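Local coordinates for protein GH62 hydrolase (Scytalidium thermophilum, PDB 4PVA) that probably removes arabinofuranosyl side groups from arabinoxylan as a family 62 alpha-L-arabinofuranosidase of a thermophilic fungus, at residues K291-G296 with I315-Q320; W26-P31 with Q287-S292. All coordinates share one frame; numbering follows the deposited sequence.

Interaction 1 of 2, residues K291-G296 with I315-Q320; sequences KSISHG and IQFLYQ. With PO4 (phosphate ion), chain F.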
ATOM      1  N   LYS A 291      12.636  12.766  -6.228  1.00 18.92           N
ATOM      2  CA  LYS A 291      11.553  13.549  -6.817  1.00 19.67           C
ATOM      3  C   LYS A 291      10.254  12.763  -6.952  1.00 19.09           C
ATOM      4  O   LYS A 291       9.258  13.283  -7.358  1.00 20.18           O
ATOM      5  CB  LYS A 291      11.928  14.071  -8.196  1.00 21.55           C
ATOM      6  CG  LYS A 291      13.085  15.040  -8.090  1.00 24.54           C
ATOM      7  CD  LYS A 291      13.486  15.656  -9.406  1.00 28.04           C
ATOM      8  CE  LYS A 291      14.446  16.796  -9.163  1.00 32.75           C
ATOM      9  NZ  LYS A 291      14.860  17.402 -10.453  1.00 37.55           N
ATOM     10  N   SER A 292      10.311  11.487  -6.579  1.00 11.58           N
ATOM     11  CA  SER A 292       9.182  10.577  -6.603  1.00 11.80           C
ATOM     12  C   SER A 292       8.721  10.276  -5.203  1.00 11.51           C
ATOM     13  O   SER A 292       9.519   9.986  -4.323  1.00 12.19           O
ATOM     14  CB  SER A 292       9.585   9.288  -7.302  1.00 12.42           C
ATOM     15  OG  SER A 292       9.543   9.490  -8.713  1.00 13.78           O
ATOM     16  N   ILE A 293       7.402  10.293  -5.022  1.00 11.08           N
ATOM     17  CA  ILE A 293       6.728   9.845  -3.805  1.00 11.09           C
ATOM     18  C   ILE A 293       5.919   8.621  -4.249  1.00 10.67           C
ATOM     19  O   ILE A 293       4.859   8.778  -4.876  1.00 10.70           O
ATOM     20  CB  ILE A 293       5.811  10.920  -3.218  1.00 11.56           C
ATOM     21  CG1 ILE A 293       6.566  12.265  -3.043  1.00 12.34           C
ATOM     22  CG2 ILE A 293       5.204  10.414  -1.923  1.00 12.16           C
ATOM     23  CD1 ILE A 293       7.702  12.261  -2.029  1.00 12.69           C
ATOM     24  N   SER A 294       6.420   7.418  -3.971  1.00 10.58           N
ATOM     25  CA  SER A 294       5.909   6.204  -4.611  1.00 10.60           C
ATOM     26  C   SER A 294       5.470   5.129  -3.626  1.00 10.88           C
ATOM     27  O   SER A 294       6.058   4.977  -2.565  1.00 11.62           O
ATOM     28  CB  SER A 294       6.976   5.682  -5.564  1.00 10.57           C
ATOM     29  OG  SER A 294       6.637   4.461  -6.184  1.00 10.80           O
ATOM     30  N   HIS A 295       4.443   4.379  -4.014  1.00 10.88           N
ATOM     31  CA  HIS A 295       4.031   3.136  -3.394  1.00 10.70           C
ATOM     32  C   HIS A 295       4.036   3.190  -1.892  1.00 10.69           C
ATOM     33  O   HIS A 295       4.508   2.274  -1.222  1.00 11.50           O
ATOM     34  CB  HIS A 295       4.875   1.947  -3.898  1.00 10.97           C
ATOM     35  CG  HIS A 295       4.105   0.663  -3.986  1.00 11.31           C
ATOM     36  ND1 HIS A 295       4.453  -0.356  -4.849  1.00 11.66           N
ATOM     37  CD2 HIS A 295       3.011   0.236  -3.328  1.00 11.46           C
ATOM     38  CE1 HIS A 295       3.587  -1.352  -4.714  1.00 11.63           C
ATOM     39  NE2 HIS A 295       2.696  -1.008  -3.808  1.00 11.44           N
ATOM     40  N   GLY A 296       3.398   4.189  -1.327  1.00 10.67           N
ATOM     41  CA  GLY A 296       3.433   4.430   0.104  1.00 10.76           C
ATOM     42  C   GLY A 296       2.167   3.985   0.817  1.00 10.48           C
ATOM     43  O   GLY A 296       1.146   3.627   0.205  1.00 10.68           O
ATOM     44  N   ILE A 315      -1.205  12.745   9.402  1.00 12.34           N
ATOM     45  CA  ILE A 315      -0.855  11.527   8.692  1.00 12.49           C
ATOM     46  C   ILE A 315       0.660  11.406   8.600  1.00 12.83           C
ATOM     47  O   ILE A 315       1.372  12.408   8.296  1.00 13.49           O
ATOM     48  CB  ILE A 315      -1.439  11.541   7.269  1.00 12.65           C
ATOM     49  CG1 ILE A 315      -2.952  11.442   7.327  1.00 13.16           C
ATOM     50  CG2 ILE A 315      -0.842  10.416   6.423  1.00 12.72           C
ATOM     51  CD1 ILE A 315      -3.635  11.584   5.985  1.00 14.04           C
ATOM     52  N   GLN A 316       1.137  10.201   8.814  1.00 13.95           N
ATOM     53  CA  GLN A 316       2.496   9.812   8.479  1.00 14.72           C
ATOM     54  C   GLN A 316       2.435   8.762   7.400  1.00 13.83           C
ATOM     55  O   GLN A 316       1.788   7.741   7.587  1.00 14.02           O
ATOM     56  CB  GLN A 316       3.223   9.318   9.698  1.00 17.20           C
ATOM     57  CG  GLN A 316       3.555  10.542  10.531  1.00 18.62           C
ATOM     58  CD  GLN A 316       4.366  10.254  11.749  1.00 19.38           C
ATOM     59  OE1 GLN A 316       4.158   9.219  12.454  1.00 22.41           O
ATOM     60  NE2 GLN A 316       5.326  11.204  12.052  1.00 20.13           N
ATOM     61  N   PHE A 317       3.046   9.032   6.280  1.00 12.65           N
ATOM     62  CA  PHE A 317       2.958   8.202   5.071  1.00 11.96           C
ATOM     63  C   PHE A 317       4.390   7.749   4.786  1.00 11.87           C
ATOM     64  O   PHE A 317       5.282   8.549   4.459  1.00 12.01           O
ATOM     65  CB  PHE A 317       2.324   9.025   3.947  1.00 11.71           C
ATOM     66  CG  PHE A 317       2.059   8.298   2.652  1.00 11.39           C
ATOM     67  CD1 PHE A 317       0.899   7.559   2.481  1.00 11.24           C
ATOM     68  CD2 PHE A 317       2.852   8.505   1.517  1.00 11.51           C
ATOM     69  CE1 PHE A 317       0.557   7.010   1.274  1.00 11.09           C
ATOM     70  CE2 PHE A 317       2.507   7.955   0.282  1.00 11.96           C
ATOM     71  CZ  PHE A 317       1.365   7.180   0.173  1.00 11.55           C
ATOM     72  N   LEU A 318       4.630   6.453   4.930  1.00 11.65           N
ATOM     73  CA  LEU A 318       5.908   5.854   4.635  0.51 12.20           C
ATOM     74  C   LEU A 318       5.894   5.511   3.140  1.00 11.86           C
ATOM     75  O   LEU A 318       4.907   4.949   2.649  1.00 13.40           O
ATOM     76  CB  LEU A 318       6.031   4.619   5.519  0.51 12.74           C
ATOM     77  CG  LEU A 318       7.388   4.023   5.796  0.51 13.26           C
ATOM     78  CD1 LEU A 318       8.301   4.994   6.500  0.51 13.52           C
ATOM     79  CD2 LEU A 318       7.223   2.776   6.639  0.51 13.42           C
ATOM     80  N   TYR A 319       6.932   5.846   2.415  1.00 11.20           N
ATOM     81  CA  TYR A 319       6.959   5.724   0.967  1.00 11.19           C
ATOM     82  C   TYR A 319       8.313   5.292   0.456  1.00 11.37           C
ATOM     83  O   TYR A 319       9.306   5.283   1.202  1.00 12.09           O
ATOM     84  CB  TYR A 319       6.511   7.048   0.304  1.00 11.08           C
ATOM     85  CG  TYR A 319       7.559   8.172   0.421  1.00 11.08           C
ATOM     86  CD1 TYR A 319       7.659   8.968   1.551  1.00 11.35           C
ATOM     87  CD2 TYR A 319       8.422   8.397  -0.612  1.00 11.57           C
ATOM     88  CE1 TYR A 319       8.622   9.948   1.624  1.00 11.93           C
ATOM     89  CE2 TYR A 319       9.399   9.373  -0.568  1.00 12.17           C
ATOM     90  CZ  TYR A 319       9.489  10.158   0.572  1.00 12.34           C
ATOM     91  OH  TYR A 319      10.434  11.181   0.550  1.00 13.45           O
ATOM     92  N   GLN A 320       8.380   4.870  -0.811  1.00 10.67           N
ATOM     93  CA  GLN A 320       9.640   4.573  -1.464  1.00 11.20           C
ATOM     94  C   GLN A 320      10.043   5.753  -2.352  1.00 11.19           C
ATOM     95  O   GLN A 320       9.246   6.308  -3.087  1.00 11.00           O
ATOM     96  CB  GLN A 320       9.595   3.266  -2.242  1.00 11.43           C
ATOM     97  CG  GLN A 320       8.699   3.287  -3.493  1.00 11.54           C
ATOM     98  CD  GLN A 320       8.446   1.943  -4.134  1.00 11.87           C
ATOM     99  OE1 GLN A 320       8.541   0.911  -3.488  1.00 12.54           O
ATOM    100  NE2 GLN A 320       8.121   1.949  -5.411  1.00 11.81           N
TER
HETATM  101  P   PO4 F 505       6.688  -0.211  -8.011  0.80 10.79           P
HETATM  102  O1  PO4 F 505       6.455   1.306  -8.206  0.80 11.97           O
HETATM  103  O2  PO4 F 505       5.606  -0.968  -8.813  0.80 12.88           O
HETATM  104  O3  PO4 F 505       8.023  -0.531  -8.643  0.80 13.16           O
HETATM  105  O4  PO4 F 505       6.627  -0.528  -6.592  0.80 11.32           O
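The Tyr319 ring carries Ile293 on one face: CG2 sits towards the rim, while CD1 is 4.1 Å from the ring centroid in a CH-pi contact. In the ring plane, at the edge, lies Phe317 O. Phe317 takes Ile293 CG2 at the edge of its own ring, and its CZ approaches Gly296 C to 3.4 Å, an approach made possible by a residue without a side chain. Phosphate O4 lies in the plane of the His295 ring, at its edge, and accepts from His295 ND1 at 2.8 Å almost without a bend (174°). The two segments meet in one blade of the five-bladed beta-propeller of family 62. Ser294 and Gln320 form an antiparallel hydrogen-bonded pair, Gln320 N to Ser294 O at 2.9 Å and Ser294 N to Gln320 O at 3.2 Å, and the chain then turns a corner at His295 into strand 296-298. The first torsion of Gln320 (69°) sets CG between its backbone N and carbonyl carbon, and the extended remainder brings the amide alongside His295 CB. From there NE2 donates to Ser294 OG at 3.0 Å, with the oxygen tilted from the amide plane, and to phosphate O4 at 3.1 Å, while OE1 is bonded to Asp47 N. Shortening Gln320 to an alanine is likely to leave Asp47 N without its acceptor and to take one donor from both the phosphate and Ser294 OG. Ser294 OG is also hydrogen-bonded to Glu243 OE2. Lys46, Arg251 and Tyr330 complete the grip on the ion, which probably came from the crystallisation liquor.

Interaction 2 of 2, residues W26-P31 with Q287-S292; sequences WVSTGP and QKWTKS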
ATOM      1  N   TRP A  26       3.147  18.629   3.135  1.00 12.07           N
ATOM      2  CA  TRP A  26       3.956  17.618   3.782  1.00 12.08           C
ATOM      3  C   TRP A  26       5.371  18.070   3.983  1.00 12.22           C
ATOM      4  O   TRP A  26       5.892  18.894   3.205  1.00 12.98           O
ATOM      5  CB  TRP A  26       4.038  16.365   2.909  1.00 12.18           C
ATOM      6  CG  TRP A  26       2.740  15.787   2.478  1.00 11.56           C
ATOM      7  CD1 TRP A  26       2.061  16.051   1.337  1.00 11.51           C
ATOM      8  CD2 TRP A  26       1.974  14.797   3.179  1.00 11.44           C
ATOM      9  NE1 TRP A  26       0.918  15.307   1.268  1.00 11.32           N
ATOM     10  CE2 TRP A  26       0.815  14.542   2.397  1.00 11.29           C
ATOM     11  CE3 TRP A  26       2.141  14.113   4.383  1.00 11.65           C
ATOM     12  CZ2 TRP A  26      -0.135  13.614   2.775  1.00 11.52           C
ATOM     13  CZ3 TRP A  26       1.214  13.187   4.753  1.00 11.85           C
ATOM     14  CH2 TRP A  26       0.069  12.954   3.955  1.00 11.66           C
ATOM     15  N   VAL A  27       6.022  17.477   4.959  1.00 12.19           N
ATOM     16  CA  VAL A  27       7.471  17.568   5.125  1.00 13.18           C
ATOM     17  C   VAL A  27       8.008  16.152   5.034  1.00 12.98           C
ATOM     18  O   VAL A  27       7.467  15.243   5.677  1.00 13.17           O
ATOM     19  CB  VAL A  27       7.868  18.164   6.501  1.00 14.27           C
ATOM     20  CG1 VAL A  27       9.342  17.949   6.775  1.00 15.46           C
ATOM     21  CG2 VAL A  27       7.519  19.648   6.565  1.00 14.79           C
ATOM     22  N   SER A  28       9.031  15.928   4.216  1.00 13.32           N
ATOM     23  CA  SER A  28       9.726  14.637   4.135  1.00 13.13           C
ATOM     24  C   SER A  28      10.997  14.603   4.944  1.00 13.41           C
ATOM     25  O   SER A  28      11.762  15.586   4.971  1.00 14.03           O
ATOM     26  CB  SER A  28      10.134  14.320   2.687  1.00 12.82           C
ATOM     27  OG  SER A  28      10.660  13.018   2.545  1.00 13.11           O
ATOM     28  N   THR A  29      11.243  13.440   5.530  1.00 13.43           N
ATOM     29  CA  THR A  29      12.546  13.095   6.063  1.00 13.94           C
ATOM     30  C   THR A  29      13.521  12.854   4.906  1.00 14.10           C
ATOM     31  O   THR A  29      13.147  12.748   3.714  1.00 14.18           O
ATOM     32  CB  THR A  29      12.456  11.803   6.908  1.00 14.18           C
ATOM     33  OG1 THR A  29      12.067  10.702   6.060  1.00 13.44           O
ATOM     34  CG2 THR A  29      11.475  11.950   8.062  1.00 14.50           C
ATOM     35  N   GLY A  30      14.791  12.674   5.255  1.00 14.98           N
ATOM     36  CA  GLY A  30      15.705  12.015   4.344  1.00 15.21           C
ATOM     37  C   GLY A  30      15.393  10.531   4.264  1.00 15.52           C
ATOM     38  O   GLY A  30      14.394  10.050   4.813  1.00 15.29           O
ATOM     39  N   PRO A  31      16.227   9.766   3.562  1.00 15.56           N
ATOM     40  CA  PRO A  31      16.010   8.339   3.484  1.00 15.98           C
ATOM     41  C   PRO A  31      16.192   7.699   4.817  1.00 15.86           C
ATOM     42  O   PRO A  31      17.162   8.011   5.499  1.00 17.67           O
ATOM     43  CB  PRO A  31      17.043   7.870   2.464  1.00 16.28           C
ATOM     44  CG  PRO A  31      18.135   8.898   2.562  1.00 17.05           C
ATOM     45  CD  PRO A  31      17.502  10.203   2.974  1.00 16.85           C
ATOM     46  N   GLN A 287      17.540  16.668   4.005  1.00 42.10           N
ATOM     47  CA  GLN A 287      18.130  16.050   2.821  1.00 42.99           C
ATOM     48  C   GLN A 287      17.078  15.832   1.712  1.00 40.47           C
ATOM     49  O   GLN A 287      16.023  15.274   1.975  1.00 36.85           O
ATOM     50  CB  GLN A 287      18.814  14.731   3.234  1.00 42.87           C
ATOM     51  CG  GLN A 287      19.127  13.818   2.064  1.00 43.06           C
ATOM     52  CD  GLN A 287      20.003  12.639   2.435  1.00 44.56           C
ATOM     53  OE1 GLN A 287      20.319  12.413   3.610  1.00 45.57           O
ATOM     54  NE2 GLN A 287      20.395  11.868   1.419  1.00 45.41           N
ATOM     55  N   LYS A 288      17.379  16.275   0.487  1.00 43.31           N
ATOM     56  CA  LYS A 288      16.476  16.206  -0.683  1.00 42.56           C
ATOM     57  C   LYS A 288      16.962  15.156  -1.706  1.00 38.97           C
ATOM     58  O   LYS A 288      17.944  15.400  -2.419  1.00 47.50           O
ATOM     59  CB  LYS A 288      16.370  17.594  -1.341  1.00 47.71           C
ATOM     60  CG  LYS A 288      15.873  17.618  -2.803  1.00 48.38           C
ATOM     61  CD  LYS A 288      14.495  17.020  -3.069  1.00 45.56           C
ATOM     62  CE  LYS A 288      13.975  17.432  -4.450  1.00 47.57           C
ATOM     63  NZ  LYS A 288      12.615  16.915  -4.800  1.00 45.32           N
ATOM     64  N   TRP A 289      16.330  13.993  -1.693  1.00 29.68           N
ATOM     65  CA  TRP A 289      16.925  12.744  -2.184  1.00 27.66           C
ATOM     66  C   TRP A 289      16.064  12.009  -3.209  1.00 24.37           C
ATOM     67  O   TRP A 289      16.463  10.989  -3.742  1.00 25.19           O
ATOM     68  CB  TRP A 289      17.215  11.813  -0.993  1.00 26.86           C
ATOM     69  CG  TRP A 289      15.975  11.484  -0.190  1.00 23.94           C
ATOM     70  CD1 TRP A 289      15.361  12.290   0.735  1.00 23.18           C
ATOM     71  CD2 TRP A 289      15.214  10.269  -0.227  1.00 22.93           C
ATOM     72  NE1 TRP A 289      14.251  11.653   1.252  1.00 21.85           N
ATOM     73  CE2 TRP A 289      14.164  10.408   0.703  1.00 22.18           C
ATOM     74  CE3 TRP A 289      15.342   9.058  -0.931  1.00 24.70           C
ATOM     75  CZ2 TRP A 289      13.241   9.414   0.946  1.00 23.05           C
ATOM     76  CZ3 TRP A 289      14.407   8.062  -0.688  1.00 25.17           C
ATOM     77  CH2 TRP A 289      13.362   8.264   0.242  1.00 24.50           C
ATOM     78  N   THR A 290      14.860  12.489  -3.459  1.00 21.33           N
ATOM     79  CA  THR A 290      13.953  11.862  -4.413  1.00 19.89           C
ATOM     80  C   THR A 290      13.021  12.917  -4.978  1.00 19.31           C
ATOM     81  O   THR A 290      12.710  13.902  -4.285  1.00 20.45           O
ATOM     82  CB  THR A 290      13.139  10.745  -3.718  1.00 19.01           C
ATOM     83  OG1 THR A 290      12.302  10.069  -4.662  1.00 18.78           O
ATOM     84  CG2 THR A 290      12.290  11.294  -2.587  1.00 18.69           C
ATOM     85  N   LYS A 291      12.636  12.766  -6.228  1.00 18.92           N
ATOM     86  CA  LYS A 291      11.553  13.549  -6.817  1.00 19.67           C
ATOM     87  C   LYS A 291      10.254  12.763  -6.952  1.00 19.09           C
ATOM     88  O   LYS A 291       9.258  13.283  -7.358  1.00 20.18           O
ATOM     89  CB  LYS A 291      11.928  14.071  -8.196  1.00 21.55           C
ATOM     90  CG  LYS A 291      13.085  15.040  -8.090  1.00 24.54           C
ATOM     91  CD  LYS A 291      13.486  15.656  -9.406  1.00 28.04           C
ATOM     92  CE  LYS A 291      14.446  16.796  -9.163  1.00 32.75           C
ATOM     93  NZ  LYS A 291      14.860  17.402 -10.453  1.00 37.55           N
ATOM     94  N   SER A 292      10.311  11.487  -6.579  1.00 11.58           N
ATOM     95  CA  SER A 292       9.182  10.577  -6.603  1.00 11.80           C
ATOM     96  C   SER A 292       8.721  10.276  -5.203  1.00 11.51           C
ATOM     97  O   SER A 292       9.519   9.986  -4.323  1.00 12.19           O
ATOM     98  CB  SER A 292       9.585   9.288  -7.302  1.00 12.42           C
ATOM     99  OG  SER A 292       9.543   9.490  -8.713  1.00 13.78           O
TER
HETATM  100  O   HOH W   1      14.230  16.387   3.968  1.00 16.98           O
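Pro31 lays its ring over the indole of Trp289, with CD almost straight above the centroid of the five-membered ring at 3.7 Å, only 9° off the normal, in a CH-pi contact. CB of the proline reaches on towards the six-membered ring. The opposite face of the indole receives Thr290 CG2 over its centre. At the edge, NE1 donates to Thr29 O at 2.9 Å. The bond lies close to the ring plane and uses a lone pair of the carbonyl; Ser28 OG donates to the other lone pair of Thr29 O at 2.8 Å, so the oxygen is gripped twice. Ser28 OG is itself hydrogen-bonded to Tyr319 OH. The loop after strand 282-284 is thereby fastened to the chain just beyond strand 26-28, the strand that runs parallel beside 282-284 in the mixed sheet. That sheet is the blade in which the N-terminal strand 26-28 and the C-terminal strand 336-341 lie side by side, the closure that seals the ring of a beta-propeller. With chi1 at 59°, Trp289 folds its indole back over its own main chain and turns it to the Thr29-Pro31 backbone, and Phe284 meets it nearly perpendicularly. Further out, the extended side chain of Gln287 crosses Pro31 at about a right angle, its CD 3.5 Å from Pro31 CD. One water donates to both Ser28 O and Gln287 O, bridging the two backbones.

How the interactions relate
From the N terminus, strand 26-28 and the turn after it come first, and interaction 2 joins them to residues 287-292 across 255 intervening residues, a loop spanning most of the propeller. The chain runs straight on from there: Lys291 and Ser292 belong to both contacts, and interaction 1 closes a much shorter loop of 18 residues onto strand 316-321. The two loops are consecutive, overlapping just at that shared pair, and neither nests in the other. Both serve the same blade, interaction 2 farther from the centre of the chain and interaction 1 nearer to it. Tyr319 links them directly, its OH packing 3.3 Å from Trp289 CZ2.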